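Side-chain contacts in nitrilotriacetate monooxygenase (Burkholderia pseudomallei, PDB 3SDO), which probably acts as an FMN-dependent monooxygenase of the NtaA/SnaA/DszA family, using molecular oxygen to oxidise its substrate: residues Y107-A110 with R111-S115; A155-L158 with D159-G163. All coordinates share one frame; numbering follows the deposited sequence.

Contact 1 (Y107-A110 with R111-S115); sequences YNVA and RQFAS
Arg-111 folds back over the preceding turn of helix 106-119 and meets Tyr-107. Its CB and CG pass the carbonyl oxygen that takes the Arg-111 N-H, CG coming to 3.3 Å from Tyr-107 O. CD then reaches the phenol ring, 3.7 Å from Tyr-107 CE2, in an oblique approach. Tyr-107 has CG anti to its amide nitrogen (chi1 -160°), which swings the ring to the flank where the arginine chain runs. The arginine bends about CG-CD (chi3 69°), and its guanidinium plane ends up 40° from the ring plane. Beyond the bend, NH1 gives a hydrogen bond of 3.0 Å to water 1, and the same water donates to Asn-108 OD1 at 2.7 Å. That OD1 is also hydrogen-bonded to Tyr-140 OH of the second subunit, and ND2 to Tyr-103 O of that subunit. NH2 makes a salt bridge with Asp-61 of the second subunit, a residue predicted to bind FMN.

On roughly the far side of the helix, Val-109 and Phe-113 lie side by side and point the same way. Val-109 CG1 sits 3.7 Å from Phe-113 CD2, while Val-109 O lies at the ring edge near its plane and accepts the Phe-113 N-H at 3.0 Å. Trp-126 stacks on this phenylalanine.

Chemically, Val-109, Ala-110 and Phe-113 pack within their own chain, whereas Asn-108, Arg-111, Gln-112 and Ser-115 make polar bonds to the second subunit. The Asp-61 carboxylate probably offsets the guanidinium charge; the water only bridges NH1 to Asn-108.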
loop_
_atom_site.group_PDB
_atom_site.type_symbol
_atom_site.label_atom_id
_atom_site.label_comp_id
_atom_site.label_asym_id
_atom_site.label_seq_id
_atom_site.Cartn_x
_atom_site.Cartn_y
_atom_site.Cartn_z
ATOM N N TYR A 107 14.106 4.191 0.977
ATOM C CA TYR A 107 13.819 4.582 -0.411
ATOM C C TYR A 107 12.424 4.121 -0.840
ATOM O O TYR A 107 11.693 4.871 -1.505
ATOM C CB TYR A 107 14.904 4.083 -1.383
ATOM C CG TYR A 107 14.945 4.840 -2.711
ATOM C CD1 TYR A 107 15.612 6.064 -2.829
ATOM C CD2 TYR A 107 14.307 4.335 -3.843
ATOM C CE1 TYR A 107 15.672 6.750 -4.056
ATOM C CE2 TYR A 107 14.337 5.020 -5.060
ATOM C CZ TYR A 107 15.025 6.223 -5.161
ATOM O OH TYR A 107 15.051 6.890 -6.366
ATOM N N ASN A 108 12.038 2.912 -0.443
ATOM C CA ASN A 108 10.709 2.391 -0.768
ATOM C C ASN A 108 9.601 3.135 -0.014
ATOM O O ASN A 108 8.546 3.406 -0.574
ATOM C CB ASN A 108 10.607 0.876 -0.456
ATOM C CG ASN A 108 11.441 0.025 -1.400
ATOM O OD1 ASN A 108 11.683 0.419 -2.543
ATOM N ND2 ASN A 108 11.895 -1.145 -0.925
ATOM N N VAL A 109 9.822 3.411 1.270
ATOM C CA VAL A 109 8.869 4.184 2.055
ATOM C C VAL A 109 8.645 5.548 1.431
ATOM O O VAL A 109 7.504 5.984 1.231
ATOM C CB VAL A 109 9.338 4.320 3.524
ATOM C CG1 VAL A 109 8.414 5.294 4.311
ATOM C CG2 VAL A 109 9.364 2.921 4.186
ATOM N N ALA A 110 9.732 6.220 1.108
ATOM C CA ALA A 110 9.642 7.531 0.497
ATOM C C ALA A 110 8.810 7.504 -0.801
ATOM O O ALA A 110 7.911 8.353 -0.987
ATOM C CB ALA A 110 11.047 8.099 0.266
ATOM N N ARG A 111 9.074 6.529 -1.667
ATOM C CA ARG A 111 8.366 6.419 -2.948
ATOM C C ARG A 111 6.904 6.085 -2.765
ATOM O O ARG A 111 6.055 6.677 -3.421
ATOM C CB ARG A 111 8.974 5.329 -3.848
ATOM C CG ARG A 111 10.341 5.633 -4.453
ATOM C CD ARG A 111 10.705 4.582 -5.485
ATOM N NE ARG A 111 9.872 4.673 -6.681
ATOM C CZ ARG A 111 9.533 3.651 -7.463
ATOM N NH1 ARG A 111 9.905 2.409 -7.179
ATOM N NH2 ARG A 111 8.785 3.875 -8.530
ATOM N N GLN A 112 6.600 5.144 -1.879
ATOM C CA GLN A 112 5.235 4.672 -1.754
ATOM C C GLN A 112 4.368 5.736 -1.130
ATOM O O GLN A 112 3.295 6.024 -1.658
ATOM C CB GLN A 112 5.147 3.325 -1.009
ATOM C CG GLN A 112 5.751 2.183 -1.801
ATOM C CD GLN A 112 5.458 0.818 -1.215
ATOM O OE1 GLN A 112 5.451 0.639 -0.003
ATOM N NE2 GLN A 112 5.211 -0.158 -2.082
ATOM N N PHE A 113 4.841 6.371 -0.057
ATOM C CA PHE A 113 4.121 7.518 0.514
ATOM C C PHE A 113 4.067 8.765 -0.401
ATOM O O PHE A 113 3.028 9.432 -0.447
ATOM C CB PHE A 113 4.639 7.889 1.918
ATOM C CG PHE A 113 4.087 7.022 3.000
ATOM C CD1 PHE A 113 2.771 7.169 3.426
ATOM C CD2 PHE A 113 4.855 6.039 3.580
ATOM C CE1 PHE A 113 2.260 6.372 4.427
ATOM C CE2 PHE A 113 4.317 5.231 4.573
ATOM C CZ PHE A 113 3.000 5.411 4.975
ATOM N N ALA A 114 5.149 9.070 -1.126
ATOM C CA ALA A 114 5.135 10.206 -2.096
ATOM C C ALA A 114 4.127 9.987 -3.238
ATOM O O ALA A 114 3.483 10.931 -3.699
ATOM C CB ALA A 114 6.513 10.462 -2.666
ATOM N N SER A 115 3.969 8.733 -3.644
ATOM C CA SER A 115 3.071 8.374 -4.733
ATOM C C SER A 115 1.624 8.470 -4.249
ATOM O O SER A 115 0.771 9.035 -4.936
ATOM C CB SER A 115 3.447 6.988 -5.293
ATOM O OG SER A 115 2.637 6.562 -6.375
HETATM O O HOH W 1 9.948 1.375 -4.395
#

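Contact 2 (A155-L158 with D159-G163); sequences AEHL and DVVQG
The imidazole of His-157 and the isopropyl group of Val-161 cross at an angle, one helical turn apart. Val-161 CG2 is 4.0 Å from His-157 CE1 and equally far from ND1, so the methyl meets the ND1-CE1 side of the ring obliquely. Two aromatic rings also meet the imidazole, Phe-198 with planes at about 75° and Trp-126 at about 55°, and NE2 is hydrogen-bonded to Ser-104. With CG anti to the amide nitrogen (chi1 -175°), the ring is carried out toward these neighbours.

The flat carboxamide of Gln-162 belongs to a different side of the helix. Its CD lies 4.0 Å from Leu-158 CD1, and OE1 is 4.1 Å from Leu-158 CG, the two side chains crossing at a slant near their outer atoms. Leu-158 also packs on Ile-216 and Gln-218 of strand 215-218. Beneath this pair Gln-162 N reaches Leu-158 O at 2.9 Å.

Asp-159 turns its carboxylate back past Ala-155 O, with CG at 3.2 Å. The oxygens here are all acceptors and form no hydrogen bond with one another; Ala-155 O takes the Asp-159 N-H. Nearby, Glu-156 sends its carboxylate out to His-193 and to the backbone amides of Phe-197 and Phe-198.

Helix 150-165 packs against strand 215-218 of the parallel sheet and beside helices 106-119 and 223-232, as expected of an outer helix in the TIM-barrel fold of luciferase-like monooxygenases.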
loop_
_atom_site.group_PDB
_atom_site.type_symbol
_atom_site.label_atom_id
_atom_site.label_comp_id
_atom_site.label_asym_id
_atom_site.label_seq_id
_atom_site.Cartn_x
_atom_site.Cartn_y
_atom_site.Cartn_z
ATOM N N ALA A 155 14.912 7.470 13.856
ATOM C CA ALA A 155 15.277 8.864 13.607
ATOM C C ALA A 155 16.042 8.991 12.296
ATOM O O ALA A 155 15.745 9.880 11.501
ATOM C CB ALA A 155 16.102 9.448 14.783
ATOM N N GLU A 156 17.047 8.131 12.087
ATOM C CA GLU A 156 17.837 8.172 10.855
ATOM C C GLU A 156 16.985 7.823 9.620
ATOM O O GLU A 156 17.103 8.457 8.578
ATOM C CB GLU A 156 19.047 7.227 10.924
ATOM C CG GLU A 156 20.019 7.450 9.771
ATOM C CD GLU A 156 21.200 6.501 9.766
ATOM O OE1 GLU A 156 21.554 5.969 10.846
ATOM O OE2 GLU A 156 21.759 6.285 8.668
ATOM N N HIS A 157 16.157 6.803 9.756
ATOM C CA HIS A 157 15.241 6.356 8.699
ATOM C C HIS A 157 14.335 7.512 8.242
ATOM O O HIS A 157 14.171 7.766 7.040
ATOM C CB HIS A 157 14.416 5.180 9.253
ATOM C CG HIS A 157 13.513 4.516 8.263
ATOM N ND1 HIS A 157 12.336 5.089 7.834
ATOM C CD2 HIS A 157 13.576 3.293 7.674
ATOM C CE1 HIS A 157 11.718 4.253 7.012
ATOM N NE2 HIS A 157 12.460 3.164 6.886
ATOM N N LEU A 158 13.739 8.198 9.214
ATOM C CA LEU A 158 12.887 9.339 8.930
ATOM C C LEU A 158 13.655 10.457 8.233
ATOM O O LEU A 158 13.153 11.061 7.280
ATOM C CB LEU A 158 12.269 9.856 10.228
ATOM C CG LEU A 158 11.278 10.997 10.123
ATOM C CD1 LEU A 158 10.239 10.716 9.047
ATOM C CD2 LEU A 158 10.582 11.216 11.464
ATOM N N ASP A 159 14.875 10.716 8.708
ATOM C CA ASP A 159 15.731 11.763 8.133
ATOM C C ASP A 159 16.018 11.447 6.668
ATOM O O ASP A 159 16.027 12.350 5.835
ATOM C CB ASP A 159 17.078 11.887 8.859
ATOM C CG ASP A 159 16.969 12.558 10.214
ATOM O OD1 ASP A 159 15.899 13.109 10.524
ATOM O OD2 ASP A 159 17.968 12.512 10.988
ATOM N N VAL A 160 16.241 10.168 6.365
ATOM C CA VAL A 160 16.460 9.739 4.984
ATOM C C VAL A 160 15.195 9.941 4.133
ATOM O O VAL A 160 15.257 10.526 3.050
ATOM C CB VAL A 160 16.932 8.269 4.911
ATOM C CG1 VAL A 160 17.043 7.779 3.438
ATOM C CG2 VAL A 160 18.302 8.123 5.598
ATOM N N VAL A 161 14.052 9.478 4.630
ATOM C CA VAL A 161 12.802 9.642 3.890
ATOM C C VAL A 161 12.542 11.117 3.565
ATOM O O VAL A 161 12.339 11.469 2.397
ATOM C CB VAL A 161 11.622 9.008 4.616
ATOM C CG1 VAL A 161 10.267 9.339 3.905
ATOM C CG2 VAL A 161 11.820 7.519 4.647
ATOM N N GLN A 162 12.604 11.975 4.580
ATOM C CA GLN A 162 12.359 13.386 4.388
ATOM C C GLN A 162 13.386 14.052 3.457
ATOM O O GLN A 162 13.021 14.892 2.646
ATOM C CB GLN A 162 12.264 14.105 5.746
ATOM C CG GLN A 162 10.973 13.774 6.483
ATOM C CD GLN A 162 10.852 14.517 7.792
ATOM O OE1 GLN A 162 11.845 14.731 8.468
ATOM N NE2 GLN A 162 9.639 14.915 8.151
ATOM N N GLY A 163 14.665 13.684 3.577
ATOM C CA GLY A 163 15.673 14.099 2.620
ATOM C C GLY A 163 15.332 13.712 1.188
ATOM O O GLY A 163 15.440 14.526 0.258
#

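In the fold
Contacts 1 and 2 each lie within a single helix, 106-119 and 150-165, and the two helices pack together: Ala-110 CA comes 3.9 Å from Val-161 CG1, and Val-109 CG2 is equally far from His-157 CE1. Trp-126, on strand 124-129, meets a ring from each. Contact 1 is the buried one, belonging to the beta-alpha-beta unit of strands 94-100 and 124-129, and several of its polar side chains reach the second subunit. Contact 2 is only partly buried, with Asp-159 exposed, and no other chain touches it; the polar ends of Glu-156 and His-157 find partners in their own chain.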